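Long-range contacts in bsobi restriction endonuclease (Geobacillus stearothermophilus, PDB 1DC1), which cuts double-stranded DNA at the degenerate site 5'-CYCGRG-3', after the first cytosine, working as a homodimer: residues A26-F31 against I245-A250; L17-E22 against S304-K309; G239-G244 against I278-A283; N9-V14 against T310-S315. All coordinates share one frame; numbering follows the deposited sequence.

Interaction 1: residues A26-F31 against I245-A250. With nucleotides of chain A; nucleotides of chain B.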
# COMPACT_ATOMS: atom_id res chain seq x y z
N ALA D 26 16.71 5.59 -11.67
CA ALA D 26 16.46 4.74 -12.85
C ALA D 26 15.10 4.04 -12.76
O ALA D 26 14.38 3.99 -13.74
CB ALA D 26 17.58 3.71 -12.99
N GLY D 27 14.76 3.50 -11.58
CA GLY D 27 13.49 2.79 -11.37
C GLY D 27 12.29 3.70 -11.55
O GLY D 27 11.31 3.37 -12.22
N PHE D 28 12.37 4.89 -10.95
CA PHE D 28 11.28 5.83 -11.09
C PHE D 28 11.10 6.22 -12.56
O PHE D 28 9.98 6.30 -13.02
CB PHE D 28 11.51 7.08 -10.20
CG PHE D 28 11.00 6.92 -8.74
CD1 PHE D 28 9.62 6.79 -8.46
CD2 PHE D 28 11.89 6.87 -7.67
CE1 PHE D 28 9.15 6.61 -7.16
CE2 PHE D 28 11.42 6.68 -6.33
CZ PHE D 28 10.06 6.56 -6.08
N ILE D 29 12.19 6.43 -13.31
CA ILE D 29 12.09 6.76 -14.73
C ILE D 29 11.43 5.62 -15.57
O ILE D 29 10.56 5.87 -16.41
CB ILE D 29 13.48 7.14 -15.23
CG1 ILE D 29 13.85 8.51 -14.65
CG2 ILE D 29 13.54 7.16 -16.75
CD1 ILE D 29 15.31 8.89 -14.85
N ALA D 30 11.85 4.38 -15.32
CA ALA D 30 11.29 3.22 -16.01
C ALA D 30 9.82 3.04 -15.65
O ALA D 30 9.02 2.66 -16.49
CB ALA D 30 12.08 1.96 -15.66
N PHE D 31 9.45 3.31 -14.39
CA PHE D 31 8.04 3.20 -13.96
C PHE D 31 7.17 4.20 -14.75
O PHE D 31 6.07 3.84 -15.23
CB PHE D 31 7.93 3.47 -12.44
CG PHE D 31 6.58 3.07 -11.83
CD1 PHE D 31 6.34 1.78 -11.39
CD2 PHE D 31 5.55 3.99 -11.71
CE1 PHE D 31 5.07 1.40 -10.84
CE2 PHE D 31 4.27 3.62 -11.15
CZ PHE D 31 4.05 2.32 -10.72
N ILE D 245 10.16 0.02 -6.42
CA ILE D 245 11.34 0.90 -6.50
C ILE D 245 11.24 2.10 -5.59
O ILE D 245 12.13 2.90 -5.57
CB ILE D 245 11.58 1.50 -7.94
CG1 ILE D 245 10.27 1.87 -8.65
CG2 ILE D 245 12.31 0.45 -8.77
CD1 ILE D 245 9.78 3.24 -8.45
N ASP D 246 10.14 2.23 -4.85
CA ASP D 246 9.94 3.41 -4.03
C ASP D 246 10.61 3.24 -2.67
O ASP D 246 10.26 2.34 -1.91
CB ASP D 246 8.43 3.68 -3.90
CG ASP D 246 8.10 4.79 -2.92
OD1 ASP D 246 8.95 5.69 -2.71
OD2 ASP D 246 6.97 4.76 -2.36
N PRO D 247 11.61 4.09 -2.34
CA PRO D 247 12.23 3.91 -1.04
C PRO D 247 11.22 4.10 0.12
O PRO D 247 11.40 3.50 1.17
CB PRO D 247 13.34 4.97 -1.01
CG PRO D 247 13.03 5.90 -2.05
CD PRO D 247 12.22 5.19 -3.10
N ALA D 248 10.17 4.92 -0.07
CA ALA D 248 9.16 5.19 0.97
C ALA D 248 8.32 3.96 1.29
O ALA D 248 7.64 3.92 2.31
CB ALA D 248 8.24 6.36 0.55
N GLY D 249 8.37 2.96 0.39
CA GLY D 249 7.66 1.69 0.55
C GLY D 249 8.59 0.56 0.97
O GLY D 249 8.13 -0.56 1.29
N ALA D 250 9.89 0.83 0.99
CA ALA D 250 10.89 -0.19 1.33
C ALA D 250 10.65 -0.83 2.70
O ALA D 250 10.42 -2.02 2.77
CB ALA D 250 12.31 0.43 1.26
P DG A 8 6.69 0.77 -6.03
OP1 DG A 8 7.46 0.55 -7.25
OP2 DG A 8 7.36 0.68 -4.72
O5' DG A 8 6.07 2.22 -6.21
C5' DG A 8 5.12 2.53 -7.29
C4' DG A 8 4.10 3.53 -6.80
O4' DG A 8 3.33 2.91 -5.74
C3' DG A 8 4.72 4.80 -6.21
O3' DG A 8 3.82 5.92 -6.39
C2' DG A 8 4.73 4.50 -4.72
C1' DG A 8 3.43 3.68 -4.56
N9 DG A 8 3.39 2.79 -3.40
C8 DG A 8 4.42 1.98 -2.95
N7 DG A 8 4.13 1.34 -1.85
C5 DG A 8 2.83 1.73 -1.55
C6 DG A 8 1.98 1.38 -0.42
O6 DG A 8 2.23 0.65 0.53
N1 DG A 8 0.74 2.01 -0.49
C2 DG A 8 0.35 2.88 -1.50
N2 DG A 8 -0.89 3.38 -1.42
N3 DG A 8 1.13 3.23 -2.53
C4 DG A 8 2.35 2.62 -2.50
P DC B 5 7.76 3.35 10.79
OP1 DC B 5 8.77 4.01 11.68
OP2 DC B 5 7.42 1.92 11.00
O5' DC B 5 6.42 4.20 10.94
C5' DC B 5 5.27 3.86 10.17
C4' DC B 5 4.44 5.10 9.92
O4' DC B 5 5.14 5.96 9.01
C3' DC B 5 3.11 4.84 9.24
O3' DC B 5 2.12 4.53 10.21
C2' DC B 5 2.81 6.14 8.54
C1' DC B 5 4.20 6.57 8.12
N1 DC B 5 4.55 6.20 6.73
C2 DC B 5 4.02 6.99 5.69
O2 DC B 5 3.20 7.90 6.00
N3 DC B 5 4.36 6.73 4.40
C4 DC B 5 5.18 5.70 4.12
N4 DC B 5 5.46 5.47 2.83
C5 DC B 5 5.73 4.87 5.15
C6 DC B 5 5.39 5.15 6.43

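Interaction 2: residues L17-E22 against S304-K309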
# COMPACT_ATOMS: atom_id res chain seq x y z
N LEU D 17 23.59 -4.35 0.79
CA LEU D 17 22.18 -4.58 0.50
C LEU D 17 21.38 -3.32 0.10
O LEU D 17 20.34 -3.40 -0.53
CB LEU D 17 21.54 -5.14 1.74
CG LEU D 17 21.25 -6.63 1.90
CD1 LEU D 17 21.28 -7.46 0.56
CD2 LEU D 17 22.23 -7.07 2.97
N LYS D 18 21.87 -2.15 0.49
CA LYS D 18 21.19 -0.88 0.23
C LYS D 18 21.06 -0.48 -1.26
O LYS D 18 22.03 -0.55 -2.03
CB LYS D 18 21.98 0.20 0.99
CG LYS D 18 21.29 0.90 2.09
CD LYS D 18 20.79 2.23 1.56
CE LYS D 18 20.99 3.32 2.57
NZ LYS D 18 19.92 4.33 2.38
N THR D 19 19.88 -0.03 -1.67
CA THR D 19 19.66 0.43 -3.06
C THR D 19 20.35 1.79 -3.17
O THR D 19 20.31 2.61 -2.22
CB THR D 19 18.16 0.61 -3.37
OG1 THR D 19 17.48 -0.63 -3.19
CG2 THR D 19 17.96 1.06 -4.77
N THR D 20 20.97 2.03 -4.33
CA THR D 20 21.67 3.29 -4.51
C THR D 20 20.72 4.37 -5.04
O THR D 20 19.63 4.07 -5.55
CB THR D 20 22.81 3.17 -5.51
OG1 THR D 20 22.26 2.88 -6.79
CG2 THR D 20 23.79 2.05 -5.12
N TYR D 21 21.16 5.63 -4.90
CA TYR D 21 20.39 6.75 -5.41
C TYR D 21 20.17 6.62 -6.94
O TYR D 21 19.05 6.83 -7.44
CB TYR D 21 21.14 8.03 -5.04
CG TYR D 21 20.36 9.22 -5.47
CD1 TYR D 21 19.29 9.67 -4.71
CD2 TYR D 21 20.60 9.81 -6.69
CE1 TYR D 21 18.46 10.68 -5.17
CE2 TYR D 21 19.77 10.83 -7.17
CZ TYR D 21 18.71 11.25 -6.40
OH TYR D 21 17.89 12.24 -6.89
N GLU D 22 21.20 6.24 -7.68
CA GLU D 22 21.02 6.12 -9.12
C GLU D 22 20.05 5.02 -9.54
O GLU D 22 19.33 5.17 -10.55
CB GLU D 22 22.37 5.94 -9.79
CG GLU D 22 23.13 7.27 -9.87
CD GLU D 22 22.30 8.44 -10.50
OE1 GLU D 22 21.41 8.19 -11.36
OE2 GLU D 22 22.53 9.61 -10.12
N SER D 304 19.67 -13.45 0.70
CA SER D 304 18.97 -12.23 0.32
C SER D 304 19.73 -11.55 -0.80
O SER D 304 20.93 -11.74 -0.95
CB SER D 304 18.88 -11.28 1.50
OG SER D 304 18.20 -10.08 1.18
N ALA D 305 19.02 -10.77 -1.61
CA ALA D 305 19.68 -10.05 -2.67
C ALA D 305 18.91 -8.75 -2.97
O ALA D 305 17.70 -8.69 -2.80
CB ALA D 305 19.79 -10.90 -3.92
N ASN D 306 19.64 -7.71 -3.36
CA ASN D 306 19.01 -6.49 -3.78
C ASN D 306 18.79 -6.72 -5.30
O ASN D 306 19.77 -6.90 -6.07
CB ASN D 306 19.90 -5.28 -3.59
CG ASN D 306 19.22 -4.03 -4.00
OD1 ASN D 306 18.77 -3.89 -5.15
ND2 ASN D 306 19.10 -3.11 -3.08
N LEU D 307 17.52 -6.74 -5.71
CA LEU D 307 17.12 -7.00 -7.09
C LEU D 307 17.69 -6.00 -8.12
O LEU D 307 17.76 -6.34 -9.30
CB LEU D 307 15.57 -7.09 -7.18
CG LEU D 307 14.89 -7.53 -8.51
CD1 LEU D 307 15.12 -9.02 -8.80
CD2 LEU D 307 13.38 -7.25 -8.45
N THR D 308 18.10 -4.81 -7.71
CA THR D 308 18.66 -3.87 -8.69
C THR D 308 20.17 -4.09 -8.91
O THR D 308 20.78 -3.41 -9.74
CB THR D 308 18.45 -2.39 -8.27
OG1 THR D 308 19.28 -2.09 -7.16
CG2 THR D 308 16.97 -2.15 -7.88
N LYS D 309 20.76 -5.03 -8.16
CA LYS D 309 22.18 -5.34 -8.26
C LYS D 309 22.41 -6.71 -8.85
O LYS D 309 22.30 -7.77 -8.20
CB LYS D 309 22.81 -5.21 -6.91
CG LYS D 309 22.54 -3.86 -6.27
CD LYS D 309 23.27 -3.71 -4.96
CE LYS D 309 22.85 -2.46 -4.22
NZ LYS D 309 23.95 -1.95 -3.36

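Interaction 3: residues G239-G244 against I278-A283. With nucleotides of chain A.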
# COMPACT_ATOMS: atom_id res chain seq x y z
N GLY D 239 10.31 -17.92 -0.46
CA GLY D 239 10.89 -16.60 -0.43
C GLY D 239 9.92 -15.52 -0.85
O GLY D 239 8.92 -15.79 -1.51
N GLU D 240 10.23 -14.30 -0.44
CA GLU D 240 9.41 -13.13 -0.76
C GLU D 240 10.24 -12.32 -1.75
O GLU D 240 11.45 -12.26 -1.65
CB GLU D 240 9.13 -12.29 0.49
CG GLU D 240 7.70 -12.36 1.11
CD GLU D 240 6.92 -13.69 0.87
OE1 GLU D 240 6.51 -13.94 -0.29
OE2 GLU D 240 6.68 -14.47 1.84
N LEU D 241 9.57 -11.72 -2.73
CA LEU D 241 10.25 -10.94 -3.78
C LEU D 241 9.50 -9.63 -3.92
O LEU D 241 8.34 -9.65 -4.28
CB LEU D 241 10.21 -11.71 -5.12
CG LEU D 241 10.58 -11.04 -6.46
CD1 LEU D 241 12.03 -10.55 -6.41
CD2 LEU D 241 10.43 -12.05 -7.63
N LYS D 242 10.16 -8.50 -3.61
CA LYS D 242 9.56 -7.16 -3.68
C LYS D 242 10.21 -6.36 -4.82
O LYS D 242 11.40 -6.06 -4.77
CB LYS D 242 9.75 -6.45 -2.36
CG LYS D 242 9.57 -7.38 -1.17
CD LYS D 242 8.32 -7.10 -0.42
CE LYS D 242 7.13 -7.31 -1.25
NZ LYS D 242 6.57 -8.65 -0.94
N GLY D 243 9.43 -6.08 -5.86
CA GLY D 243 9.94 -5.37 -7.01
C GLY D 243 9.71 -3.87 -6.96
O GLY D 243 9.99 -3.17 -7.91
N GLY D 244 9.16 -3.38 -5.86
CA GLY D 244 8.92 -1.96 -5.78
C GLY D 244 10.21 -1.16 -5.81
O GLY D 244 11.26 -1.57 -5.29
N ILE D 278 14.22 -16.84 1.82
CA ILE D 278 14.97 -15.75 1.20
C ILE D 278 14.08 -14.50 1.06
O ILE D 278 12.86 -14.58 1.06
CB ILE D 278 15.59 -16.13 -0.24
CG1 ILE D 278 14.47 -16.30 -1.30
CG2 ILE D 278 16.47 -17.36 -0.16
CD1 ILE D 278 15.01 -16.59 -2.72
N PHE D 279 14.75 -13.35 0.98
CA PHE D 279 14.11 -12.07 0.75
C PHE D 279 14.89 -11.36 -0.35
O PHE D 279 16.11 -11.18 -0.23
CB PHE D 279 14.12 -11.17 1.98
CG PHE D 279 13.49 -9.84 1.71
CD1 PHE D 279 12.09 -9.71 1.71
CD2 PHE D 279 14.26 -8.74 1.36
CE1 PHE D 279 11.48 -8.50 1.35
CE2 PHE D 279 13.64 -7.50 1.00
CZ PHE D 279 12.26 -7.40 1.00
N ILE D 280 14.21 -10.97 -1.41
CA ILE D 280 14.85 -10.24 -2.51
C ILE D 280 14.04 -8.96 -2.66
O ILE D 280 12.83 -9.01 -2.76
CB ILE D 280 14.76 -11.04 -3.85
CG1 ILE D 280 15.42 -12.41 -3.68
CG2 ILE D 280 15.35 -10.24 -5.01
CD1 ILE D 280 15.08 -13.40 -4.82
N GLY D 281 14.71 -7.82 -2.66
CA GLY D 281 13.99 -6.57 -2.80
C GLY D 281 14.71 -5.55 -3.66
O GLY D 281 15.92 -5.48 -3.61
N ALA D 282 13.98 -4.76 -4.46
CA ALA D 282 14.61 -3.72 -5.27
C ALA D 282 14.83 -2.41 -4.45
O ALA D 282 15.77 -1.65 -4.72
CB ALA D 282 13.76 -3.44 -6.56
N ALA D 283 13.98 -2.16 -3.46
CA ALA D 283 14.09 -0.97 -2.59
C ALA D 283 14.49 -1.43 -1.18
O ALA D 283 13.67 -1.95 -0.42
CB ALA D 283 12.76 -0.25 -2.53
P DC A 7 5.58 -5.94 -5.51
OP1 DC A 7 6.80 -6.03 -6.33
OP2 DC A 7 5.62 -6.36 -4.08
O5' DC A 7 5.07 -4.44 -5.51
C5' DC A 7 4.88 -3.71 -6.74
C4' DC A 7 4.39 -2.31 -6.45
O4' DC A 7 3.10 -2.31 -5.76
C3' DC A 7 5.35 -1.46 -5.59
O3' DC A 7 5.37 -0.15 -6.10
C2' DC A 7 4.64 -1.38 -4.26
C1' DC A 7 3.17 -1.45 -4.63
N1 DC A 7 2.35 -2.01 -3.53
C2 DC A 7 1.22 -1.28 -3.08
O2 DC A 7 0.80 -0.31 -3.76
N3 DC A 7 0.58 -1.68 -1.94
C4 DC A 7 0.99 -2.79 -1.31
N4 DC A 7 0.36 -3.13 -0.18
C5 DC A 7 2.07 -3.60 -1.81
C6 DC A 7 2.71 -3.18 -2.90
P DG A 8 6.69 0.77 -6.03
OP1 DG A 8 7.46 0.55 -7.25
OP2 DG A 8 7.36 0.68 -4.72
O5' DG A 8 6.07 2.22 -6.21
C5' DG A 8 5.12 2.53 -7.29
C4' DG A 8 4.10 3.53 -6.80
O4' DG A 8 3.33 2.91 -5.74
C3' DG A 8 4.72 4.80 -6.21
O3' DG A 8 3.82 5.92 -6.39
C2' DG A 8 4.73 4.50 -4.72
C1' DG A 8 3.43 3.68 -4.56
N9 DG A 8 3.39 2.79 -3.40
C8 DG A 8 4.42 1.98 -2.95
N7 DG A 8 4.13 1.34 -1.85
C5 DG A 8 2.83 1.73 -1.55
C6 DG A 8 1.98 1.38 -0.42
O6 DG A 8 2.23 0.65 0.53
N1 DG A 8 0.74 2.01 -0.49
C2 DG A 8 0.35 2.88 -1.50
N2 DG A 8 -0.89 3.38 -1.42
N3 DG A 8 1.13 3.23 -2.53
C4 DG A 8 2.35 2.62 -2.50
O HOH W 1 11.16 -3.34 -3.32

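Interaction 4: residues N9-V14 against T310-S315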
# COMPACT_ATOMS: atom_id res chain seq x y z
N ASN D 9 28.73 -14.77 -0.48
CA ASN D 9 29.32 -14.73 -1.80
C ASN D 9 29.11 -13.36 -2.47
O ASN D 9 29.94 -12.92 -3.26
CB ASN D 9 28.75 -15.82 -2.71
CG ASN D 9 29.42 -15.82 -4.06
OD1 ASN D 9 30.61 -16.13 -4.17
ND2 ASN D 9 28.68 -15.43 -5.09
N HIS D 10 28.00 -12.69 -2.19
CA HIS D 10 27.78 -11.39 -2.82
C HIS D 10 27.55 -10.25 -1.83
O HIS D 10 27.42 -9.10 -2.25
CB HIS D 10 26.61 -11.43 -3.81
CG HIS D 10 25.32 -11.88 -3.19
ND1 HIS D 10 24.96 -13.21 -3.10
CD2 HIS D 10 24.30 -11.18 -2.65
CE1 HIS D 10 23.77 -13.30 -2.53
NE2 HIS D 10 23.35 -12.08 -2.25
N LEU D 11 27.48 -10.55 -0.52
CA LEU D 11 27.30 -9.54 0.54
C LEU D 11 28.45 -9.54 1.50
O LEU D 11 28.66 -10.53 2.18
CB LEU D 11 26.07 -9.79 1.40
CG LEU D 11 24.80 -9.74 0.58
CD1 LEU D 11 23.64 -10.20 1.45
CD2 LEU D 11 24.62 -8.33 0.04
N LYS D 12 29.15 -8.43 1.60
CA LYS D 12 30.26 -8.36 2.55
C LYS D 12 29.92 -7.44 3.72
O LYS D 12 30.50 -7.54 4.79
CB LYS D 12 31.52 -7.90 1.83
CG LYS D 12 31.62 -8.39 0.39
CD LYS D 12 31.56 -9.92 0.26
CE LYS D 12 31.22 -10.34 -1.19
NZ LYS D 12 31.82 -11.65 -1.58
N SER D 13 28.97 -6.54 3.52
CA SER D 13 28.59 -5.62 4.59
C SER D 13 27.10 -5.30 4.47
O SER D 13 26.49 -5.52 3.41
CB SER D 13 29.42 -4.32 4.51
OG SER D 13 29.18 -3.59 3.30
N VAL D 14 26.52 -4.80 5.56
CA VAL D 14 25.10 -4.45 5.62
C VAL D 14 24.72 -3.55 4.50
O VAL D 14 23.68 -3.73 3.88
CB VAL D 14 24.72 -3.67 6.89
CG1 VAL D 14 23.35 -2.98 6.73
CG2 VAL D 14 24.67 -4.61 8.06
N THR D 310 22.73 -6.66 -10.13
CA THR D 310 23.02 -7.84 -10.95
C THR D 310 23.90 -8.91 -10.35
O THR D 310 23.60 -10.10 -10.46
CB THR D 310 23.71 -7.42 -12.23
OG1 THR D 310 23.11 -6.21 -12.68
CG2 THR D 310 23.62 -8.50 -13.27
N GLU D 311 25.00 -8.50 -9.73
CA GLU D 311 25.88 -9.50 -9.18
C GLU D 311 25.24 -10.25 -8.04
O GLU D 311 25.53 -11.44 -7.87
CB GLU D 311 27.18 -8.88 -8.71
CG GLU D 311 28.12 -8.54 -9.81
CD GLU D 311 29.37 -7.84 -9.30
OE1 GLU D 311 29.24 -6.72 -8.72
OE2 GLU D 311 30.46 -8.42 -9.47
N GLN D 312 24.37 -9.57 -7.27
CA GLN D 312 23.72 -10.23 -6.14
C GLN D 312 22.69 -11.17 -6.63
O GLN D 312 22.58 -12.29 -6.17
CB GLN D 312 23.06 -9.22 -5.19
CG GLN D 312 24.09 -8.29 -4.58
CD GLN D 312 23.58 -7.39 -3.47
OE1 GLN D 312 22.44 -7.50 -3.01
NE2 GLN D 312 24.45 -6.47 -3.03
N VAL D 313 21.92 -10.70 -7.60
CA VAL D 313 20.86 -11.53 -8.16
C VAL D 313 21.47 -12.78 -8.79
O VAL D 313 21.00 -13.90 -8.55
CB VAL D 313 20.00 -10.74 -9.22
CG1 VAL D 313 18.97 -11.64 -9.92
CG2 VAL D 313 19.31 -9.58 -8.50
N GLY D 314 22.54 -12.60 -9.56
CA GLY D 314 23.20 -13.73 -10.21
C GLY D 314 23.72 -14.77 -9.24
O GLY D 314 23.53 -15.97 -9.42
N SER D 315 24.40 -14.29 -8.20
CA SER D 315 24.96 -15.15 -7.18
C SER D 315 23.82 -15.90 -6.50
O SER D 315 23.91 -17.10 -6.29
CB SER D 315 25.74 -14.25 -6.18
OG SER D 315 26.05 -14.92 -4.97

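Interaction 1: residues A26-F31 against I245-A250
I245 lays CD1 on the F28 ring, a CH-pi contact 3.7 Å from the centroid and 19° off the ring normal. With CG1 between the backbone N and the carbonyl carbon (chi1 39°), CG2 is the branch that packs on G27 CA at 3.7 Å; any side chain at G27 would collide with that methyl. I245 N also donates to OP1 of DG8 of chain A (2.9 Å), and D246 N to OP2 of the same phosphate. The D246 carboxylate stands 61° from the plane of the F28 ring, with OD1 in that plane, 3.7 Å from F28 CZ. OD1 also takes a weak N-cap bond from A248 N (3.0 Å), whereas OD2 pairs with K81 of the second subunit. P247 meets the ring tip to tip, its CD 3.6 Å from F28 CE2. An alanine at F28 would probably take the ring from I245 CD1 and P247 CD, opening a gap next to F85 of the second subunit, which stacks on F28. A248 O accepts from N4 of DC5 of chain B (2.7 Å). These phosphate and base bonds and the capped first turn of helix 247-270 form part of the DNA-binding surface at the dimer interface of this PDDEXK-clan endonuclease.

Interaction 2: residues L17-E22 against S304-K309
N306 and K309 reach across to 17-22 with three hydrogen bonds, two to backbone carbonyls and one to a threonine hydroxyl. Both N-H groups of the N306 amide are used: ND2 donates to L17 O (2.9 Å, 173° at the hydrogen) and to T19 OG1 (3.0 Å), each acceptor lying within 8° of the amide plane, so the pair would fix the rotation of the group. K309, extended beyond CG, brings NZ to K18 O at 2.7 Å, and D16 O is a second acceptor for the ammonium. T19 OG1 is further engaged by A282 O and I284 N, outside the two segments.

Within 304-309, N306 OD1 accepts from T308 N in the carbonyl plane (2.8 Å) and from T308 OG1 above it (2.7 Å).

Van der Waals contact is looser: the methyl L17 CD1 comes to 4.1 Å from S304 OG, which is bonded to F279 O, and T19 CG2 to 4.2 Å from T308 OG1, with the two threonine side chains crossing at about a right angle.

Bonded on both amide atoms, N306 ties the approach to helix 21-53 to the end of sheet strand 303-306, where the chain makes an Asx turn inside a type I beta turn, N306 to K309, leading into helix 310-321.

Interaction 3: residues G239-G244 against I278-A283
E240 and K242 run beside F279 and G281 in neighbouring parallel strands, 239-242 and 278-281, the two beta arms of a beta-alpha-beta crossover through helix 247-270 in the core of the PDDEXK nuclease fold. Their axes approach to 4.7 Å at 5°. Backbone bonds alternate across the pair: E240 N to I278 O, I280 N to E240 O, K242 N to I280 O (2.8 Å, 171°) and A282 N to K242 O.

Side chains divide between the two sheet faces. On one, L241 CD1 meets I280 CG2 at 3.6 Å. On the other, K242 crosses F279 at about a right angle, its CG 3.4 Å from CE1 of that ring.

E240 and K242 are predicted, with D212, to form the catalytic magnesium site. K242 bends at chi2, chi3 and chi4, and its NZ makes a salt bridge to a DNA phosphate. An alanine at K242 would probably leave that phosphate without its positive mate and uncover part of the F279 ring.

DNA also meets the backbone: G243 N donates to OP1 of DC7 of chain A (2.7 Å). Past the strand ends a water bridges the two segments, accepting from A283 N (3.1 Å) and donating to G244 O at 2.7 Å.

Interaction 4: residues N9-V14 against T310-S315
S315 OG is gripped by two side chains of 9-14. N9 ND2 donates to it at 2.7 Å along a nearly straight N-H (170°), with OG close to the N9 amide plane. H10 ND1 lies 2.8 Å from the same oxygen in a second, more bent hydrogen bond, in which either atom could be the donor; OG sits at the edge of the imidazole, near its plane. The serine hydroxyl is anti to its own backbone N, which carries OG off the helix toward both partners.

The H10 ring also lies against the helix itself. Its CG stands between the backbone N and the carbonyl carbon (chi1 58°), and CD2 packs on Q312 CB at 3.4 Å and on Q312 CG just beyond. Q312 O lies over the centre of one ring face, 3.8 Å above the plane. NE2, the other ring nitrogen, bonds to S304 O of strand 303-306, so the imidazole joins helix 310-321 to the edge strand of the main sheet within this chain. The segment 9-14 is irregular and lies over the first turns of that C-terminal helix, away from the annotated sites.

Q312 is extended beyond CG and crosses H10 at about a right angle, its amide plane 37° from the ring plane. OE1 accepts from N306 N, and NE2 bonds to D16 O. L11 also crosses the glutamine side chain near a right angle, with CD2 3.6 Å from Q312 NE2.

Interactions 1 and 3 meet the DNA; interactions 2 and 4 lie farther out, about strand 303-306 and the helix that follows it. Interaction 3 carries E240 and K242 of the predicted magnesium site, and interaction 1, with its centre 13 Å away, touches it where A250 CB meets A283 O at 3.2 Å; the two grip successive phosphates, of DC7 and DG8 of chain A. Interaction 2 lies on the other flank of strand 276-281, where S304 OG meets F279 O at 2.8 Å in a probable hydrogen bond. It shares helix 21-53 with interaction 1. Interaction 4, about 10 Å from the DNA at the nearest atoms, joins interaction 2 through probable hydrogen bonds from N306 N to Q312 OE1 and between H10 NE2 and S304 O, both 2.8 Å.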